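PDB 3VF1: 11R-lipoxygenase from Gersemia fruticosa, which probably catalyses the iron-dependent insertion of molecular oxygen into polyunsaturated fatty acids, with calcium regulating its activity. Local coordinates for residues R32-A38 / F93-W99; F470-D474 / H562-V566; N516-K522 / F554-L560. All coordinates share one frame; numbering follows the deposited sequence.

Contact 1: R32-A38 / F93-W99; sequences RGAGTDA and FGLKSDW
Ser97, Asp37 and Ala38 carry this junction between two loops of the PLAT/LH2 beta sandwich, one leading into strand 40-46, the other into strand 100-109. Asp37 and Lys96 form a single beta bridge. A hydrogen bond runs from Ser97 N to Asp37 O at 2.8 Å, the donor lying well above the carbonyl plane. In return, Leu95 O takes two donors: Thr36 N arrives almost straight at 3.2 Å, whereas Asp37 N bends in with an N-H...O angle of 139°. The Asp37 side chain lays CB against Gly94 O and turns its carboxylate to Ser39 OG. OG anti to the backbone N (chi1 179°) brings the Ser97 hydroxyl to Ala34 O, in a weak hydrogen bond, while its CB packs on the bare backbone of Gly35, whose angles suit glycine. Gly33, Gly35 and Asp98 are predicted calcium ligands, so the bridge ties together both loops of that probable site. Ala38 is seated on the partner loop by a CA-H...O contact, its CA 3.4 Å from Ser97 O. Deeper in, Ala38 CB lies 4.1 Å from Trp99 CB, and the Trp99 indole is anchored by NE1 to Thr28 OG1.

Contact 2: F470-D474 / H562-V566; sequences FDSYD and HFLTV
Val566 CG1 points into the angle between Phe470 and Tyr473, and these three side chains form the centre of the contact. The methyl lies 3.9 Å from Tyr473 CB, the two side chains crossing at about a right angle. Toward Phe470 the same methyl comes at the ring edge, near its plane, 4.1 Å from CE2. Its placement follows from chi1 of 163°, which sets CG1 anti to the backbone N and directs it across to the 3-10 turn 470-473, while CG2 approaches Tyr473 O.

Phe563, one residue after His562 on the same helix, meets Phe470 differently. Its CE1 stands over one face of the Phe470 ring, displaced toward the rim and 4.1 Å from CE2. The planes are 29° apart and the centroids 5.4 Å apart, so the rings are slid past each other with little overlap. Phe470 also makes an edge-to-face pair with Tyr539, and Met399 of helix 369-410 touches both Phe470 and Tyr473.

At the more open end, the His562 ring and the Asp474 carboxylate meet with planes 53° apart, CE1 lying 3.6 Å from OD2. The approach is through a ring carbon, and the carboxylate might favour positive charge on the imidazole, although OD2 also has a long, weak ion pair with Lys477. Asp474 is the N-cap of helix 475-481, its side chain capping a backbone N.

The side chain of Tyr473 is about 13 Å from the bound iron. Its hydroxyl is bonded to Arg395 O, on the helix that also supplies the iron ligands His392 and His397. Helix 557-579 bears two more, His575 and Asn579. The arrangement is thus packing of the helical lipoxygenase domain outside the iron site, joining a 3-10 turn to a helix that bears iron ligands.

Contact 3: N516-K522 / F554-L560; sequences NDDDSVK and FENREEL
Val521 sits between Phe554 and Arg557, joining the short helix 518-522 to the N-terminal end of helix 557-579 in the helical lipoxygenase domain. Its two methyls divide the work. CG1 lies 3.6 Å from Phe554 CB, with Leu560 CD2 farther along, and CG2 rests 3.5 Å from Arg557 CG, where the side chains cross at about a right angle. With CG1 anti to the backbone N (chi1 -177°), both branches are turned to the partner.

Beside this apolar centre, Asp518 runs alongside Asn556, the two pointing the same way with carboxylate and amide planes 61° apart. Asp518 OD1 accepts from Arg557 N at 3.3 Å; the bond is fairly straight at the hydrogen (162°) but reaches the oxygen from above the carboxylate plane. An acidic group beside the first turn would be expected to interact favourably with the helix dipole, though Glu558 OE1, 3.9 Å from Asp518 OD1, would probably offset part of the gain. One helical turn further on, Lys522 NZ makes a weak hydrogen bond to Glu555 O.

The next shell fixes both helix starts. Asp517 is the N-cap of helix 518-522, its OD1 receiving Ser520 N nearly in line with the C-O bond and Ser520 OG from above the plane. Asn556 caps helix 557-579 through OD1 and Glu559 N. Farther out, Gln528 NE2 bonds to Val521 O and Phe554 O, linking both segments to helix 525-538. The Arg557 guanidinium is anchored by NH1 to Tyr515 O, and Asn516 O lies over one of its faces, 3.4 Å from NH1.

Contact 1 stands apart in the PLAT domain, its centre about 43 Å from that of contact 2 and 45 Å from that of contact 3. There two loops meet mainly through backbone hydrogen bonds. Contacts 2 and 3 share helix 557-579, and 516-522/554-560 is nested within the chain loop closed by 470-474/562-566. They touch where Phe563 CB packs 4.0 Å from Phe554 CZ. Contact 2 is the buried one, mostly aromatic and aliphatic, with one histidine-carboxylate approach at its edge and no hydrogen bond between its segments. Contact 3, nearer the surface at the start of that helix, combines a valine-centred apolar patch with capping and charged side chains.

Contact 1: R32-A38 / F93-W99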
loop_
_atom_site.group_PDB
_atom_site.type_symbol
_atom_site.label_atom_id
_atom_site.label_comp_id
_atom_site.label_asym_id
_atom_site.label_seq_id
_atom_site.Cartn_x
_atom_site.Cartn_y
_atom_site.Cartn_z
ATOM N N ARG A 32 -3.824 23.136 -7.948
ATOM C CA ARG A 32 -4.122 24.562 -7.962
ATOM C C ARG A 32 -4.384 25.069 -6.549
ATOM O O ARG A 32 -5.385 24.715 -5.928
ATOM C CB ARG A 32 -5.340 24.827 -8.849
ATOM C CG ARG A 32 -5.943 26.215 -8.716
ATOM C CD ARG A 32 -5.101 27.274 -9.405
ATOM N NE ARG A 32 -5.780 28.568 -9.411
ATOM C CZ ARG A 32 -5.704 29.469 -8.435
ATOM N NH1 ARG A 32 -4.964 29.240 -7.358
ATOM N NH2 ARG A 32 -6.369 30.612 -8.541
ATOM N N GLY A 33 -3.479 25.902 -6.046
ATOM C CA GLY A 33 -3.629 26.478 -4.724
ATOM C C GLY A 33 -4.635 27.610 -4.737
ATOM O O GLY A 33 -5.275 27.869 -5.756
ATOM N N ALA A 34 -4.781 28.285 -3.601
ATOM C CA ALA A 34 -5.675 29.432 -3.507
ATOM C C ALA A 34 -4.888 30.723 -3.698
ATOM O O ALA A 34 -3.731 30.821 -3.286
ATOM C CB ALA A 34 -6.385 29.437 -2.167
ATOM N N GLY A 35 -5.520 31.709 -4.327
ATOM C CA GLY A 35 -4.886 32.993 -4.565
ATOM C C GLY A 35 -4.950 33.395 -6.025
ATOM O O GLY A 35 -5.722 32.829 -6.800
ATOM N N THR A 36 -4.133 34.374 -6.402
ATOM C CA THR A 36 -4.134 34.891 -7.766
ATOM C C THR A 36 -2.719 35.097 -8.296
ATOM O O THR A 36 -2.324 34.491 -9.292
ATOM C CB THR A 36 -4.889 36.232 -7.849
ATOM O OG1 THR A 36 -6.242 36.051 -7.413
ATOM C CG2 THR A 36 -4.884 36.764 -9.276
ATOM N N ASP A 37 -1.959 35.959 -7.626
ATOM C CA ASP A 37 -0.622 36.314 -8.086
ATOM C C ASP A 37 0.357 35.163 -7.867
ATOM O O ASP A 37 0.929 35.020 -6.787
ATOM C CB ASP A 37 -0.131 37.569 -7.362
ATOM C CG ASP A 37 0.942 38.307 -8.139
ATOM O OD1 ASP A 37 2.045 37.747 -8.309
ATOM O OD2 ASP A 37 0.683 39.447 -8.575
ATOM N N ALA A 38 0.548 34.346 -8.897
ATOM C CA ALA A 38 1.462 33.212 -8.814
ATOM C C ALA A 38 2.782 33.524 -9.511
ATOM O O ALA A 38 3.492 32.619 -9.951
ATOM C CB ALA A 38 0.826 31.985 -9.430
ATOM N N PHE A 93 3.258 39.765 -5.352
ATOM C CA PHE A 93 3.048 40.901 -4.466
ATOM C C PHE A 93 1.776 40.729 -3.637
ATOM O O PHE A 93 1.841 40.464 -2.435
ATOM C CB PHE A 93 2.970 42.200 -5.275
ATOM C CG PHE A 93 4.263 42.585 -5.945
ATOM C CD1 PHE A 93 5.486 42.301 -5.355
ATOM C CD2 PHE A 93 4.251 43.235 -7.168
ATOM C CE1 PHE A 93 6.670 42.659 -5.975
ATOM C CE2 PHE A 93 5.432 43.594 -7.791
ATOM C CZ PHE A 93 6.643 43.306 -7.194
ATOM N N GLY A 94 0.623 40.877 -4.283
ATOM C CA GLY A 94 -0.653 40.823 -3.592
ATOM C C GLY A 94 -1.378 39.502 -3.763
ATOM O O GLY A 94 -1.540 39.013 -4.883
ATOM N N LEU A 95 -1.820 38.931 -2.646
ATOM C CA LEU A 95 -2.547 37.663 -2.652
ATOM C C LEU A 95 -1.774 36.603 -3.426
ATOM O O LEU A 95 -2.291 35.992 -4.361
ATOM C CB LEU A 95 -3.945 37.854 -3.244
ATOM C CG LEU A 95 -4.910 36.675 -3.087
ATOM C CD1 LEU A 95 -5.089 36.307 -1.619
ATOM C CD2 LEU A 95 -6.251 36.999 -3.723
ATOM N N LYS A 96 -0.534 36.381 -3.007
ATOM C CA LYS A 96 0.358 35.455 -3.696
ATOM C C LYS A 96 -0.168 34.026 -3.623
ATOM O O LYS A 96 -0.525 33.539 -2.550
ATOM C CB LYS A 96 1.771 35.536 -3.110
ATOM C CG LYS A 96 1.845 35.363 -1.596
ATOM C CD LYS A 96 3.142 35.927 -1.038
ATOM C CE LYS A 96 3.037 36.218 0.452
ATOM N NZ LYS A 96 2.716 35.003 1.249
ATOM N N SER A 97 -0.224 33.364 -4.775
ATOM C CA SER A 97 -0.684 31.985 -4.849
ATOM C C SER A 97 0.493 31.066 -5.133
ATOM O O SER A 97 1.297 31.339 -6.023
ATOM C CB SER A 97 -1.732 31.837 -5.952
ATOM O OG SER A 97 -2.178 30.497 -6.067
ATOM N N ASP A 98 0.597 29.982 -4.371
ATOM C CA ASP A 98 1.643 28.997 -4.604
ATOM C C ASP A 98 1.454 28.357 -5.973
ATOM O O ASP A 98 0.401 27.790 -6.266
ATOM C CB ASP A 98 1.634 27.926 -3.514
ATOM C CG ASP A 98 2.111 28.453 -2.176
ATOM O OD1 ASP A 98 2.921 29.404 -2.164
ATOM O OD2 ASP A 98 1.680 27.914 -1.135
ATOM N N TRP A 99 2.478 28.462 -6.810
ATOM C CA TRP A 99 2.428 27.920 -8.161
ATOM C C TRP A 99 2.907 26.474 -8.179
ATOM O O TRP A 99 4.056 26.191 -7.841
ATOM C CB TRP A 99 3.302 28.764 -9.092
ATOM C CG TRP A 99 2.989 28.591 -10.549
ATOM C CD1 TRP A 99 2.132 27.686 -11.105
ATOM C CD2 TRP A 99 3.530 29.352 -11.637
ATOM N NE1 TRP A 99 2.106 27.835 -12.472
ATOM C CE2 TRP A 99 2.956 28.851 -12.823
ATOM C CE3 TRP A 99 4.444 30.407 -11.723
ATOM C CZ2 TRP A 99 3.266 29.368 -14.079
ATOM C CZ3 TRP A 99 4.750 30.919 -12.971
ATOM C CH2 TRP A 99 4.163 30.399 -14.132
#

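Contact 2: F470-D474 / H562-V566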
loop_
_atom_site.group_PDB
_atom_site.type_symbol
_atom_site.label_atom_id
_atom_site.label_comp_id
_atom_site.label_asym_id
_atom_site.label_seq_id
_atom_site.Cartn_x
_atom_site.Cartn_y
_atom_site.Cartn_z
ATOM N N PHE A 470 12.736 -8.795 6.486
ATOM C CA PHE A 470 12.477 -8.550 5.071
ATOM C C PHE A 470 12.510 -9.828 4.234
ATOM O O PHE A 470 12.201 -9.801 3.042
ATOM C CB PHE A 470 13.460 -7.518 4.514
ATOM C CG PHE A 470 12.929 -6.113 4.531
ATOM C CD1 PHE A 470 12.998 -5.343 5.681
ATOM C CD2 PHE A 470 12.352 -5.567 3.398
ATOM C CE1 PHE A 470 12.503 -4.050 5.699
ATOM C CE2 PHE A 470 11.854 -4.276 3.409
ATOM C CZ PHE A 470 11.932 -3.516 4.562
ATOM N N ASP A 471 12.875 -10.947 4.852
ATOM C CA ASP A 471 12.806 -12.234 4.169
ATOM C C ASP A 471 11.361 -12.554 3.800
ATOM O O ASP A 471 11.095 -13.206 2.789
ATOM C CB ASP A 471 13.375 -13.353 5.043
ATOM C CG ASP A 471 14.881 -13.261 5.203
ATOM O OD1 ASP A 471 15.519 -12.492 4.452
ATOM O OD2 ASP A 471 15.426 -13.968 6.078
ATOM N N SER A 472 10.429 -12.088 4.627
ATOM C CA SER A 472 9.011 -12.330 4.391
ATOM C C SER A 472 8.474 -11.449 3.265
ATOM O O SER A 472 7.309 -11.565 2.882
ATOM C CB SER A 472 8.206 -12.094 5.672
ATOM O OG SER A 472 8.247 -10.734 6.069
ATOM N N TYR A 473 9.322 -10.571 2.738
ATOM C CA TYR A 473 8.936 -9.706 1.629
ATOM C C TYR A 473 9.457 -10.227 0.295
ATOM O O TYR A 473 9.062 -9.740 -0.763
ATOM C CB TYR A 473 9.420 -8.277 1.870
ATOM C CG TYR A 473 8.510 -7.495 2.784
ATOM C CD1 TYR A 473 8.631 -7.589 4.163
ATOM C CD2 TYR A 473 7.521 -6.671 2.266
ATOM C CE1 TYR A 473 7.794 -6.879 5.000
ATOM C CE2 TYR A 473 6.681 -5.959 3.096
ATOM C CZ TYR A 473 6.823 -6.065 4.458
ATOM O OH TYR A 473 5.986 -5.354 5.280
ATOM N N ASP A 474 10.343 -11.216 0.345
ATOM C CA ASP A 474 10.772 -11.899 -0.867
ATOM C C ASP A 474 9.643 -12.814 -1.317
ATOM O O ASP A 474 9.534 -13.953 -0.867
ATOM C CB ASP A 474 12.050 -12.702 -0.620
ATOM C CG ASP A 474 12.629 -13.283 -1.898
ATOM O OD1 ASP A 474 11.854 -13.556 -2.837
ATOM O OD2 ASP A 474 13.862 -13.465 -1.963
ATOM N N HIS A 562 17.088 -5.862 -5.708
ATOM C CA HIS A 562 16.131 -6.634 -4.927
ATOM C C HIS A 562 15.368 -5.743 -3.957
ATOM O O HIS A 562 14.139 -5.747 -3.934
ATOM C CB HIS A 562 16.830 -7.748 -4.149
ATOM C CG HIS A 562 15.899 -8.559 -3.301
ATOM N ND1 HIS A 562 15.055 -9.513 -3.827
ATOM C CD2 HIS A 562 15.670 -8.548 -1.967
ATOM C CE1 HIS A 562 14.351 -10.061 -2.852
ATOM N NE2 HIS A 562 14.704 -9.493 -1.714
ATOM N N PHE A 563 16.103 -4.980 -3.154
ATOM C CA PHE A 563 15.485 -4.134 -2.142
ATOM C C PHE A 563 14.498 -3.156 -2.769
ATOM O O PHE A 563 13.432 -2.905 -2.215
ATOM C CB PHE A 563 16.548 -3.368 -1.354
ATOM C CG PHE A 563 16.014 -2.694 -0.124
ATOM C CD1 PHE A 563 15.983 -3.361 1.090
ATOM C CD2 PHE A 563 15.534 -1.396 -0.180
ATOM C CE1 PHE A 563 15.491 -2.746 2.224
ATOM C CE2 PHE A 563 15.040 -0.774 0.952
ATOM C CZ PHE A 563 15.018 -1.451 2.155
ATOM N N LEU A 564 14.852 -2.610 -3.927
ATOM C CA LEU A 564 13.992 -1.648 -4.607
ATOM C C LEU A 564 12.787 -2.340 -5.235
ATOM O O LEU A 564 11.701 -1.767 -5.311
ATOM C CB LEU A 564 14.779 -0.889 -5.676
ATOM C CG LEU A 564 15.906 0.004 -5.151
ATOM C CD1 LEU A 564 16.702 0.588 -6.306
ATOM C CD2 LEU A 564 15.352 1.109 -4.271
ATOM N N THR A 565 12.982 -3.576 -5.689
ATOM C CA THR A 565 11.888 -4.362 -6.240
ATOM C C THR A 565 10.827 -4.583 -5.166
ATOM O O THR A 565 9.629 -4.474 -5.428
ATOM C CB THR A 565 12.377 -5.726 -6.761
ATOM O OG1 THR A 565 13.268 -5.531 -7.868
ATOM C CG2 THR A 565 11.207 -6.585 -7.213
ATOM N N VAL A 566 11.279 -4.891 -3.954
ATOM C CA VAL A 566 10.382 -5.074 -2.819
ATOM C C VAL A 566 9.530 -3.832 -2.589
ATOM O O VAL A 566 8.323 -3.933 -2.376
ATOM C CB VAL A 566 11.168 -5.389 -1.527
ATOM C CG1 VAL A 566 10.300 -5.160 -0.296
ATOM C CG2 VAL A 566 11.692 -6.817 -1.557
#

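Contact 3: N516-K522 / F554-L560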
loop_
_atom_site.group_PDB
_atom_site.type_symbol
_atom_site.label_atom_id
_atom_site.label_comp_id
_atom_site.label_asym_id
_atom_site.label_seq_id
_atom_site.Cartn_x
_atom_site.Cartn_y
_atom_site.Cartn_z
ATOM N N ASN A 516 27.347 0.939 -13.507
ATOM C CA ASN A 516 28.029 0.069 -14.454
ATOM C C ASN A 516 28.577 -1.190 -13.788
ATOM O O ASN A 516 28.804 -2.203 -14.450
ATOM C CB ASN A 516 29.163 0.824 -15.149
ATOM C CG ASN A 516 29.273 0.483 -16.622
ATOM O OD1 ASN A 516 29.187 1.362 -17.482
ATOM N ND2 ASN A 516 29.458 -0.798 -16.924
ATOM N N ASP A 517 28.784 -1.128 -12.477
ATOM C CA ASP A 517 29.330 -2.263 -11.743
ATOM C C ASP A 517 29.091 -2.112 -10.245
ATOM O O ASP A 517 28.581 -1.089 -9.789
ATOM C CB ASP A 517 30.827 -2.412 -12.031
ATOM C CG ASP A 517 31.615 -1.147 -11.728
ATOM O OD1 ASP A 517 31.346 -0.503 -10.690
ATOM O OD2 ASP A 517 32.505 -0.798 -12.530
ATOM N N ASP A 518 29.465 -3.135 -9.484
ATOM C CA ASP A 518 29.219 -3.151 -8.046
ATOM C C ASP A 518 29.971 -2.033 -7.331
ATOM O O ASP A 518 29.534 -1.552 -6.282
ATOM C CB ASP A 518 29.608 -4.507 -7.454
ATOM C CG ASP A 518 28.827 -5.655 -8.068
ATOM O OD1 ASP A 518 27.785 -5.394 -8.709
ATOM O OD2 ASP A 518 29.253 -6.820 -7.907
ATOM N N ASP A 519 31.100 -1.621 -7.897
ATOM C CA ASP A 519 31.887 -0.543 -7.311
ATOM C C ASP A 519 31.113 0.768 -7.412
ATOM O O ASP A 519 31.184 1.615 -6.521
ATOM C CB ASP A 519 33.235 -0.415 -8.016
ATOM C CG ASP A 519 34.291 0.230 -7.139
ATOM O OD1 ASP A 519 34.407 -0.166 -5.958
ATOM O OD2 ASP A 519 35.003 1.135 -7.627
ATOM N N SER A 520 30.369 0.924 -8.503
ATOM C CA SER A 520 29.535 2.101 -8.699
ATOM C C SER A 520 28.556 2.240 -7.547
ATOM O O SER A 520 28.193 3.352 -7.175
ATOM C CB SER A 520 28.752 2.002 -10.008
ATOM O OG SER A 520 29.607 1.744 -11.108
ATOM N N VAL A 521 28.131 1.108 -6.989
ATOM C CA VAL A 521 27.166 1.101 -5.892
ATOM C C VAL A 521 27.843 1.404 -4.557
ATOM O O VAL A 521 27.315 2.168 -3.746
ATOM C CB VAL A 521 26.442 -0.253 -5.789
ATOM C CG1 VAL A 521 25.393 -0.209 -4.690
ATOM C CG2 VAL A 521 25.803 -0.616 -7.120
ATOM N N LYS A 522 29.014 0.818 -4.335
ATOM C CA LYS A 522 29.760 1.061 -3.105
ATOM C C LYS A 522 30.089 2.541 -2.943
ATOM O O LYS A 522 29.958 3.099 -1.856
ATOM C CB LYS A 522 31.064 0.262 -3.091
ATOM C CG LYS A 522 30.894 -1.245 -3.047
ATOM C CD LYS A 522 32.216 -1.926 -2.709
ATOM C CE LYS A 522 32.147 -3.433 -2.895
ATOM N NZ LYS A 522 32.074 -3.823 -4.332
ATOM N N PHE A 554 24.860 -1.251 0.697
ATOM C CA PHE A 554 24.712 -1.963 -0.564
ATOM C C PHE A 554 26.090 -2.247 -1.149
ATOM O O PHE A 554 26.822 -1.325 -1.505
ATOM C CB PHE A 554 23.878 -1.138 -1.548
ATOM C CG PHE A 554 22.414 -1.090 -1.212
ATOM C CD1 PHE A 554 21.713 -2.252 -0.933
ATOM C CD2 PHE A 554 21.739 0.119 -1.170
ATOM C CE1 PHE A 554 20.366 -2.210 -0.625
ATOM C CE2 PHE A 554 20.391 0.167 -0.859
ATOM C CZ PHE A 554 19.705 -0.998 -0.586
ATOM N N GLU A 555 26.438 -3.527 -1.248
ATOM C CA GLU A 555 27.768 -3.927 -1.696
ATOM C C GLU A 555 27.796 -4.295 -3.178
ATOM O O GLU A 555 28.866 -4.375 -3.781
ATOM C CB GLU A 555 28.278 -5.101 -0.859
ATOM C CG GLU A 555 28.364 -4.800 0.628
ATOM C CD GLU A 555 29.264 -3.616 0.931
ATOM O OE1 GLU A 555 30.430 -3.627 0.484
ATOM O OE2 GLU A 555 28.804 -2.673 1.608
ATOM N N ASN A 556 26.626 -4.520 -3.763
ATOM C CA ASN A 556 26.536 -4.842 -5.184
ATOM C C ASN A 556 25.215 -4.380 -5.785
ATOM O O ASN A 556 24.338 -3.894 -5.072
ATOM C CB ASN A 556 26.726 -6.345 -5.405
ATOM C CG ASN A 556 25.749 -7.181 -4.602
ATOM O OD1 ASN A 556 24.626 -7.433 -5.038
ATOM N ND2 ASN A 556 26.175 -7.619 -3.423
ATOM N N ARG A 557 25.079 -4.533 -7.100
ATOM C CA ARG A 557 23.894 -4.062 -7.806
ATOM C C ARG A 557 22.689 -4.959 -7.546
ATOM O O ARG A 557 21.552 -4.491 -7.521
ATOM C CB ARG A 557 24.164 -3.986 -9.309
ATOM C CG ARG A 557 25.202 -2.949 -9.701
ATOM C CD ARG A 557 25.280 -2.789 -11.210
ATOM N NE ARG A 557 25.660 -4.032 -11.875
ATOM C CZ ARG A 557 25.769 -4.176 -13.191
ATOM N NH1 ARG A 557 25.525 -3.152 -14.000
ATOM N NH2 ARG A 557 26.121 -5.347 -13.702
ATOM N N GLU A 558 22.940 -6.249 -7.347
ATOM C CA GLU A 558 21.860 -7.210 -7.146
ATOM C C GLU A 558 21.107 -6.937 -5.846
ATOM O O GLU A 558 19.880 -6.984 -5.816
ATOM C CB GLU A 558 22.399 -8.643 -7.164
ATOM C CG GLU A 558 22.789 -9.138 -8.550
ATOM C CD GLU A 558 24.003 -8.416 -9.114
ATOM O OE1 GLU A 558 24.899 -8.042 -8.324
ATOM O OE2 GLU A 558 24.061 -8.220 -10.348
ATOM N N GLU A 559 21.841 -6.653 -4.776
ATOM C CA GLU A 559 21.223 -6.298 -3.502
ATOM C C GLU A 559 20.356 -5.060 -3.660
ATOM O O GLU A 559 19.253 -4.988 -3.118
ATOM C CB GLU A 559 22.288 -6.029 -2.437
ATOM C CG GLU A 559 23.027 -7.264 -1.955
ATOM C CD GLU A 559 24.071 -6.938 -0.901
ATOM O OE1 GLU A 559 23.960 -5.868 -0.263
ATOM O OE2 GLU A 559 25.002 -7.750 -0.713
ATOM N N LEU A 560 20.865 -4.084 -4.405
ATOM C CA LEU A 560 20.161 -2.827 -4.615
ATOM C C LEU A 560 18.862 -3.050 -5.389
ATOM O O LEU A 560 17.815 -2.511 -5.033
ATOM C CB LEU A 560 21.057 -1.843 -5.369
ATOM C CG LEU A 560 20.438 -0.486 -5.702
ATOM C CD1 LEU A 560 19.927 0.197 -4.443
ATOM C CD2 LEU A 560 21.449 0.393 -6.417
#